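Local coordinates for protein probable transcriptional regulator (Pseudomonas aeruginosa, PDB 2NNN) that probably binds DNA through winged helix-turn-helix domains as a MarR-family transcriptional regulator, two copies of which pair in the crystal, at the interface of chains A and B. Sequence-based numbering; all coordinates share one arbitrary frame. Chains: chain A/B, Probable transcriptional regulator.

Contact 1: the interface of chains A and B. Residues chain A 13, 17, 132, 135-136, 139; chain B 16-17, 132, 136.
A:Leu132 and B:Leu132 meet at the two-fold axis, CD1 against CD1 at 3.8 Å, their side chains crossing at about a right angle. This is the helical dimerisation region typical of MarR-family regulators, built here from the first long helix (13-31), the last helix (126-137) and the residues just after it; the patch hides 253 Å² of protein surface. With CG anti to the backbone N (chi1 173° in A, 172° in B), the two side chains point across the axis, and matching chi2 values near 83° bring the CD1 methyls together. B:Leu132 is wedged among several partners: its CD1 also touches CB of A:Leu135 and CD1 of A:Leu136, while A:Leu135 slides past it in the opposite direction. Its other methyl, CD2, reaches tip to tip toward A:Leu139 CD1 at 3.5 Å. Next to this centre, A:Leu136 packs against B:Ile16 and B:Leu17 of helix 13-31, crossing both at a slant. Its CD2 lies 3.7 Å from B:Leu17 CD2 and also touches B:Ile16 CG2, the branch anti to the isoleucine's backbone N. B:Leu136 approaches helix 13-31 of chain A with one methyl: CD1 rests 3.7 Å from A:Leu17 CD2 and equally near A:Ile13 CD1, the isoleucine side chain crossing it at about a right angle. No polar rim forms within this patch; no nitrogen or oxygen comes within bonding reach across it.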
ATOM      1  N   ILE A  13      -9.450   2.328   8.710  1.00 38.07           N
ATOM      2  CA  ILE A  13      -8.157   1.664   8.751  1.00 36.67           C
ATOM      3  C   ILE A  13      -7.510   1.485   7.376  1.00 36.03           C
ATOM      4  O   ILE A  13      -6.293   1.442   7.269  1.00 36.79           O
ATOM      5  CB  ILE A  13      -8.218   0.340   9.550  1.00 36.75           C
ATOM      6  CG1 ILE A  13      -6.809  -0.133   9.943  1.00 35.64           C
ATOM      7  CG2 ILE A  13      -8.989  -0.731   8.781  1.00 37.42           C
ATOM      8  CD1 ILE A  13      -6.177   0.685  11.052  1.00 33.67           C
ATOM      9  N   LEU A  17      -3.792   2.668   6.658  1.00 31.59           N
ATOM     10  CA  LEU A  17      -2.829   1.718   6.074  1.00 30.90           C
ATOM     11  C   LEU A  17      -2.157   2.255   4.831  1.00 30.40           C
ATOM     12  O   LEU A  17      -0.957   2.121   4.688  1.00 30.72           O
ATOM     13  CB  LEU A  17      -3.481   0.371   5.764  1.00 30.67           C
ATOM     14  CG  LEU A  17      -3.795  -0.514   6.957  1.00 29.72           C
ATOM     15  CD1 LEU A  17      -4.581  -1.746   6.477  1.00 28.82           C
ATOM     16  CD2 LEU A  17      -2.511  -0.884   7.675  1.00 28.02           C
ATOM     17  N   LEU A 132       3.028  -2.835  18.180  1.00 51.17           N
ATOM     18  CA  LEU A 132       2.519  -2.557  16.840  1.00 51.48           C
ATOM     19  C   LEU A 132       2.811  -3.701  15.875  1.00 51.62           C
ATOM     20  O   LEU A 132       1.921  -4.150  15.176  1.00 51.67           O
ATOM     21  CB  LEU A 132       3.071  -1.234  16.289  1.00 51.15           C
ATOM     22  CG  LEU A 132       2.712  -0.974  14.824  1.00 50.88           C
ATOM     23  CD1 LEU A 132       1.301  -0.388  14.665  1.00 49.98           C
ATOM     24  CD2 LEU A 132       3.744  -0.087  14.191  1.00 50.40           C
ATOM     25  N   LEU A 135       0.390  -6.639  16.783  1.00 48.82           N
ATOM     26  CA  LEU A 135      -0.961  -6.287  16.343  1.00 47.77           C
ATOM     27  C   LEU A 135      -1.090  -6.282  14.811  1.00 47.31           C
ATOM     28  O   LEU A 135      -2.031  -6.847  14.261  1.00 47.41           O
ATOM     29  CB  LEU A 135      -1.356  -4.926  16.931  1.00 47.70           C
ATOM     30  CG  LEU A 135      -2.124  -4.823  18.261  1.00 47.83           C
ATOM     31  CD1 LEU A 135      -1.778  -5.915  19.281  1.00 48.57           C
ATOM     32  CD2 LEU A 135      -1.960  -3.435  18.872  1.00 47.27           C
ATOM     33  N   LEU A 136      -0.131  -5.664  14.130  1.00 46.71           N
ATOM     34  CA  LEU A 136      -0.137  -5.568  12.670  1.00 46.44           C
ATOM     35  C   LEU A 136       0.146  -6.920  11.978  1.00 46.51           C
ATOM     36  O   LEU A 136      -0.352  -7.175  10.881  1.00 46.81           O
ATOM     37  CB  LEU A 136       0.851  -4.481  12.220  1.00 46.20           C
ATOM     38  CG  LEU A 136       0.636  -3.672  10.931  1.00 47.30           C
ATOM     39  CD1 LEU A 136      -0.728  -2.962  10.874  1.00 46.87           C
ATOM     40  CD2 LEU A 136       1.762  -2.672  10.721  1.00 46.24           C
ATOM     41  N   LEU A 139      -2.887  -8.710  11.115  1.00 42.90           N
ATOM     42  CA  LEU A 139      -3.706  -8.083  10.068  1.00 42.27           C
ATOM     43  C   LEU A 139      -3.145  -8.307   8.664  1.00 42.33           C
ATOM     44  O   LEU A 139      -3.652  -7.764   7.679  1.00 41.98           O
ATOM     45  CB  LEU A 139      -3.868  -6.579  10.324  1.00 42.10           C
ATOM     46  CG  LEU A 139      -4.631  -6.107  11.568  1.00 41.31           C
ATOM     47  CD1 LEU A 139      -5.092  -4.678  11.336  1.00 39.22           C
ATOM     48  CD2 LEU A 139      -5.817  -7.016  11.903  1.00 38.44           C
TER
ATOM     49  N   ILE B  16       5.331  -5.955   6.156  1.00 31.79           N
ATOM     50  CA  ILE B  16       4.113  -6.026   6.961  1.00 31.23           C
ATOM     51  C   ILE B  16       3.063  -5.010   6.496  1.00 30.84           C
ATOM     52  O   ILE B  16       1.906  -5.365   6.285  1.00 30.61           O
ATOM     53  CB  ILE B  16       4.447  -5.874   8.483  1.00 31.53           C
ATOM     54  CG1 ILE B  16       5.356  -7.033   8.974  1.00 32.26           C
ATOM     55  CG2 ILE B  16       3.194  -5.833   9.324  1.00 30.91           C
ATOM     56  CD1 ILE B  16       5.953  -6.824  10.365  1.00 31.60           C
ATOM     57  N   LEU B  17       3.465  -3.757   6.298  1.00 30.67           N
ATOM     58  CA  LEU B  17       2.526  -2.733   5.800  1.00 30.49           C
ATOM     59  C   LEU B  17       1.926  -3.065   4.451  1.00 30.12           C
ATOM     60  O   LEU B  17       0.722  -2.912   4.261  1.00 30.43           O
ATOM     61  CB  LEU B  17       3.144  -1.334   5.777  1.00 30.43           C
ATOM     62  CG  LEU B  17       3.317  -0.704   7.153  1.00 30.02           C
ATOM     63  CD1 LEU B  17       4.176   0.541   7.026  1.00 28.84           C
ATOM     64  CD2 LEU B  17       1.960  -0.415   7.800  1.00 29.70           C
ATOM     65  N   LEU B 132      -4.083  -0.196  18.240  1.00 49.76           N
ATOM     66  CA  LEU B 132      -3.508  -0.240  16.896  1.00 50.28           C
ATOM     67  C   LEU B 132      -3.809   1.029  16.095  1.00 50.46           C
ATOM     68  O   LEU B 132      -2.927   1.576  15.450  1.00 50.55           O
ATOM     69  CB  LEU B 132      -3.964  -1.488  16.127  1.00 50.11           C
ATOM     70  CG  LEU B 132      -3.544  -1.498  14.655  1.00 49.90           C
ATOM     71  CD1 LEU B 132      -2.118  -2.032  14.450  1.00 48.84           C
ATOM     72  CD2 LEU B 132      -4.542  -2.265  13.833  1.00 49.43           C
ATOM     73  N   LEU B 136      -0.764   3.254  14.822  1.00 45.24           N
ATOM     74  CA  LEU B 136      -0.666   3.450  13.375  1.00 44.79           C
ATOM     75  C   LEU B 136      -0.815   4.916  12.959  1.00 44.71           C
ATOM     76  O   LEU B 136      -0.107   5.387  12.061  1.00 44.99           O
ATOM     77  CB  LEU B 136      -1.697   2.595  12.633  1.00 44.58           C
ATOM     78  CG  LEU B 136      -1.304   1.344  11.843  1.00 45.33           C
ATOM     79  CD1 LEU B 136      -2.473   0.932  10.945  1.00 44.49           C
ATOM     80  CD2 LEU B 136      -0.033   1.526  10.994  1.00 44.22           C
TER

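Contact 2: the interface of chains A and B. Residues chain A 42, 45-46, 49, 61-63; chain B 8-10, 15.
A:Arg46 faces B:Asp10 end-on, guanidinium and carboxylate planes 32° apart, in a salt bridge that helps pack the N-terminal 3-10 turn (9-11) of one MarR-family subunit on the partner's winged helix-turn-helix domain, at helix 38-50 and the end of helix 55-61. NH1 meets OD2 at 3.0 Å on its syn side but tilted out of the carboxylate plane, with the oxygen in the guanidinium plane; NH2 donates to OD1 at 3.1 Å, approaching from above the carboxylate plane. The arginine chain, bent at chi2 and chi3, carries its head back toward residues of its own chain that hold it. NH2 bonds the backbone carbonyl oxygen of A:Leu61 at 2.8 Å, nearly along the C=O axis, with the oxygen tilted from the guanidinium plane, and NH1 reaches A:Glu49 OE1 at 3.1 Å. The two carboxylates reached by NH1 would be expected to stabilise the arginine's positive charge. Across one guanidinium face lies B:Leu9, its CD2 methyl 3.7 Å above the plane and offset toward the rim. With CG anti to its backbone N (chi1 -179°), B:Leu9 extends its two methyls onto A:Ala42, CD2 lying 3.8 Å from the alanine CB, while A:Val45 CG1 and A:Glu49 OE2 border its CB. The far end of the B:Phe15 ring meets A:Thr62 at a tilt: CZ sits 3.7 Å from the threonine CA, and CE1 lies near the threonine carbonyl oxygen.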
ATOM      1  N   ALA A  42      12.638  -6.810  -1.460  1.00 32.49           N
ATOM      2  CA  ALA A  42      12.016  -7.957  -0.784  1.00 32.53           C
ATOM      3  C   ALA A  42      12.329  -9.271  -1.501  1.00 32.70           C
ATOM      4  O   ALA A  42      12.706 -10.252  -0.855  1.00 32.84           O
ATOM      5  CB  ALA A  42      10.499  -7.766  -0.684  1.00 32.04           C
ATOM      6  N   VAL A  45      16.125  -9.931  -1.046  1.00 35.14           N
ATOM      7  CA  VAL A  45      16.301 -10.462   0.299  1.00 34.93           C
ATOM      8  C   VAL A  45      15.844 -11.924   0.369  1.00 35.78           C
ATOM      9  O   VAL A  45      16.611 -12.776   0.799  1.00 35.83           O
ATOM     10  CB  VAL A  45      15.600  -9.570   1.364  1.00 34.66           C
ATOM     11  CG1 VAL A  45      15.670 -10.193   2.751  1.00 32.16           C
ATOM     12  CG2 VAL A  45      16.234  -8.177   1.376  1.00 33.49           C
ATOM     13  N   ARG A  46      14.626 -12.207  -0.095  1.00 36.59           N
ATOM     14  CA  ARG A  46      14.074 -13.557  -0.028  1.00 37.79           C
ATOM     15  C   ARG A  46      14.894 -14.606  -0.794  1.00 38.81           C
ATOM     16  O   ARG A  46      15.141 -15.690  -0.267  1.00 39.03           O
ATOM     17  CB  ARG A  46      12.607 -13.586  -0.469  1.00 37.76           C
ATOM     18  CG  ARG A  46      11.887 -14.904  -0.178  1.00 37.07           C
ATOM     19  CD  ARG A  46      11.712 -15.120   1.314  1.00 38.19           C
ATOM     20  NE  ARG A  46      10.521 -14.442   1.824  1.00 40.76           N
ATOM     21  CZ  ARG A  46      10.255 -14.241   3.113  1.00 41.07           C
ATOM     22  NH1 ARG A  46      11.100 -14.635   4.055  1.00 40.89           N
ATOM     23  NH2 ARG A  46       9.140 -13.626   3.464  1.00 41.63           N
ATOM     24  N   GLU A  49      17.698 -15.680   1.320  1.00 46.40           N
ATOM     25  CA  GLU A  49      17.296 -16.669   2.330  1.00 47.78           C
ATOM     26  C   GLU A  49      17.176 -18.077   1.747  1.00 47.74           C
ATOM     27  O   GLU A  49      17.662 -19.045   2.328  1.00 48.18           O
ATOM     28  CB  GLU A  49      15.951 -16.294   2.960  1.00 47.39           C
ATOM     29  CG  GLU A  49      15.974 -15.020   3.779  1.00 49.29           C
ATOM     30  CD  GLU A  49      14.610 -14.681   4.383  1.00 49.32           C
ATOM     31  OE1 GLU A  49      13.914 -15.635   4.795  1.00 51.19           O
ATOM     32  OE2 GLU A  49      14.252 -13.469   4.462  1.00 50.19           O
ATOM     33  N   LEU A  61       6.098 -16.219  -1.319  1.00 38.86           N
ATOM     34  CA  LEU A  61       6.811 -15.997  -0.062  1.00 38.02           C
ATOM     35  C   LEU A  61       7.028 -14.513   0.181  1.00 37.87           C
ATOM     36  O   LEU A  61       7.493 -14.121   1.260  1.00 38.09           O
ATOM     37  CB  LEU A  61       8.159 -16.713  -0.053  1.00 37.75           C
ATOM     38  CG  LEU A  61       8.183 -18.249   0.028  1.00 38.09           C
ATOM     39  CD1 LEU A  61       9.452 -18.818  -0.639  1.00 34.77           C
ATOM     40  CD2 LEU A  61       8.073 -18.710   1.474  1.00 36.24           C
ATOM     41  N   THR A  62       6.697 -13.695  -0.820  1.00 36.99           N
ATOM     42  CA  THR A  62       6.843 -12.230  -0.717  1.00 36.52           C
ATOM     43  C   THR A  62       5.537 -11.488  -1.032  1.00 36.27           C
ATOM     44  O   THR A  62       5.578 -10.319  -1.408  1.00 35.76           O
ATOM     45  CB  THR A  62       7.932 -11.695  -1.646  1.00 36.07           C
ATOM     46  OG1 THR A  62       7.630 -12.080  -2.990  1.00 36.31           O
ATOM     47  CG2 THR A  62       9.285 -12.243  -1.268  1.00 36.04           C
ATOM     48  N   ALA A  63       4.405 -12.183  -0.858  1.00 36.06           N
ATOM     49  CA  ALA A  63       3.049 -11.698  -1.150  1.00 35.94           C
ATOM     50  C   ALA A  63       2.913 -11.079  -2.546  1.00 36.36           C
ATOM     51  O   ALA A  63       2.337 -10.011  -2.719  1.00 36.01           O
ATOM     52  CB  ALA A  63       2.573 -10.744  -0.063  1.00 35.79           C
TER
ATOM     53  N   ARG B   8      15.713 -10.541   8.765  1.00 50.05           N
ATOM     54  CA  ARG B   8      14.670 -11.381   8.182  1.00 49.63           C
ATOM     55  C   ARG B   8      13.572 -10.471   7.638  1.00 49.04           C
ATOM     56  O   ARG B   8      13.176  -9.497   8.295  1.00 48.94           O
ATOM     57  CB  ARG B   8      14.108 -12.354   9.228  1.00 49.92           C
ATOM     58  N   LEU B   9      13.096 -10.794   6.435  1.00 48.12           N
ATOM     59  CA  LEU B   9      12.148  -9.952   5.698  1.00 47.26           C
ATOM     60  C   LEU B   9      10.817  -9.759   6.432  1.00 46.82           C
ATOM     61  O   LEU B   9      10.276  -8.640   6.471  1.00 46.68           O
ATOM     62  CB  LEU B   9      11.931 -10.514   4.281  1.00 47.13           C
ATOM     63  CG  LEU B   9      10.986  -9.807   3.291  1.00 47.55           C
ATOM     64  CD1 LEU B   9      11.304  -8.322   3.122  1.00 46.89           C
ATOM     65  CD2 LEU B   9      11.001 -10.519   1.940  1.00 46.90           C
ATOM     66  N   ASP B  10      10.320 -10.845   7.029  1.00 46.06           N
ATOM     67  CA  ASP B  10       9.013 -10.882   7.706  1.00 45.65           C
ATOM     68  C   ASP B  10       8.925 -10.003   8.951  1.00 44.87           C
ATOM     69  O   ASP B  10       7.846  -9.794   9.489  1.00 44.43           O
ATOM     70  CB  ASP B  10       8.665 -12.325   8.073  1.00 45.97           C
ATOM     71  CG  ASP B  10       8.668 -13.243   6.869  1.00 47.08           C
ATOM     72  OD1 ASP B  10       7.638 -13.277   6.149  1.00 48.08           O
ATOM     73  OD2 ASP B  10       9.703 -13.917   6.642  1.00 46.84           O
ATOM     74  N   PHE B  15       7.353  -4.660   4.655  1.00 33.30           N
ATOM     75  CA  PHE B  15       6.717  -5.884   4.163  1.00 32.80           C
ATOM     76  C   PHE B  15       5.350  -6.070   4.826  1.00 32.36           C
ATOM     77  O   PHE B  15       4.344  -6.295   4.148  1.00 31.80           O
ATOM     78  CB  PHE B  15       7.644  -7.082   4.442  1.00 32.92           C
ATOM     79  CG  PHE B  15       7.198  -8.382   3.808  1.00 34.18           C
ATOM     80  CD1 PHE B  15       6.604  -8.407   2.538  1.00 33.98           C
ATOM     81  CD2 PHE B  15       7.412  -9.590   4.469  1.00 34.76           C
ATOM     82  CE1 PHE B  15       6.203  -9.602   1.958  1.00 33.72           C
ATOM     83  CE2 PHE B  15       7.019 -10.802   3.889  1.00 35.64           C
ATOM     84  CZ  PHE B  15       6.413 -10.810   2.633  1.00 34.19           C
TER

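The C-alpha centres of contact 1 and contact 2 lie about 17 Å apart, and helix 13-31 of chain B serves both: B:Phe15 belongs to contact 2, while the next two residues, B:Ile16 and B:Leu17, face contact 1. Contact 1 joins the terminal helical regions of both subunits in an apolar core, whereas contact 2 fastens the N-terminal segment of one subunit to helix 38-50 and the 61-63 segment of the other. Two-fold symmetry repeats both. The arrangement suggests that the N-terminal arms couple the dimerisation region to the partner's probable DNA-binding domain and could influence the spacing of the two domains.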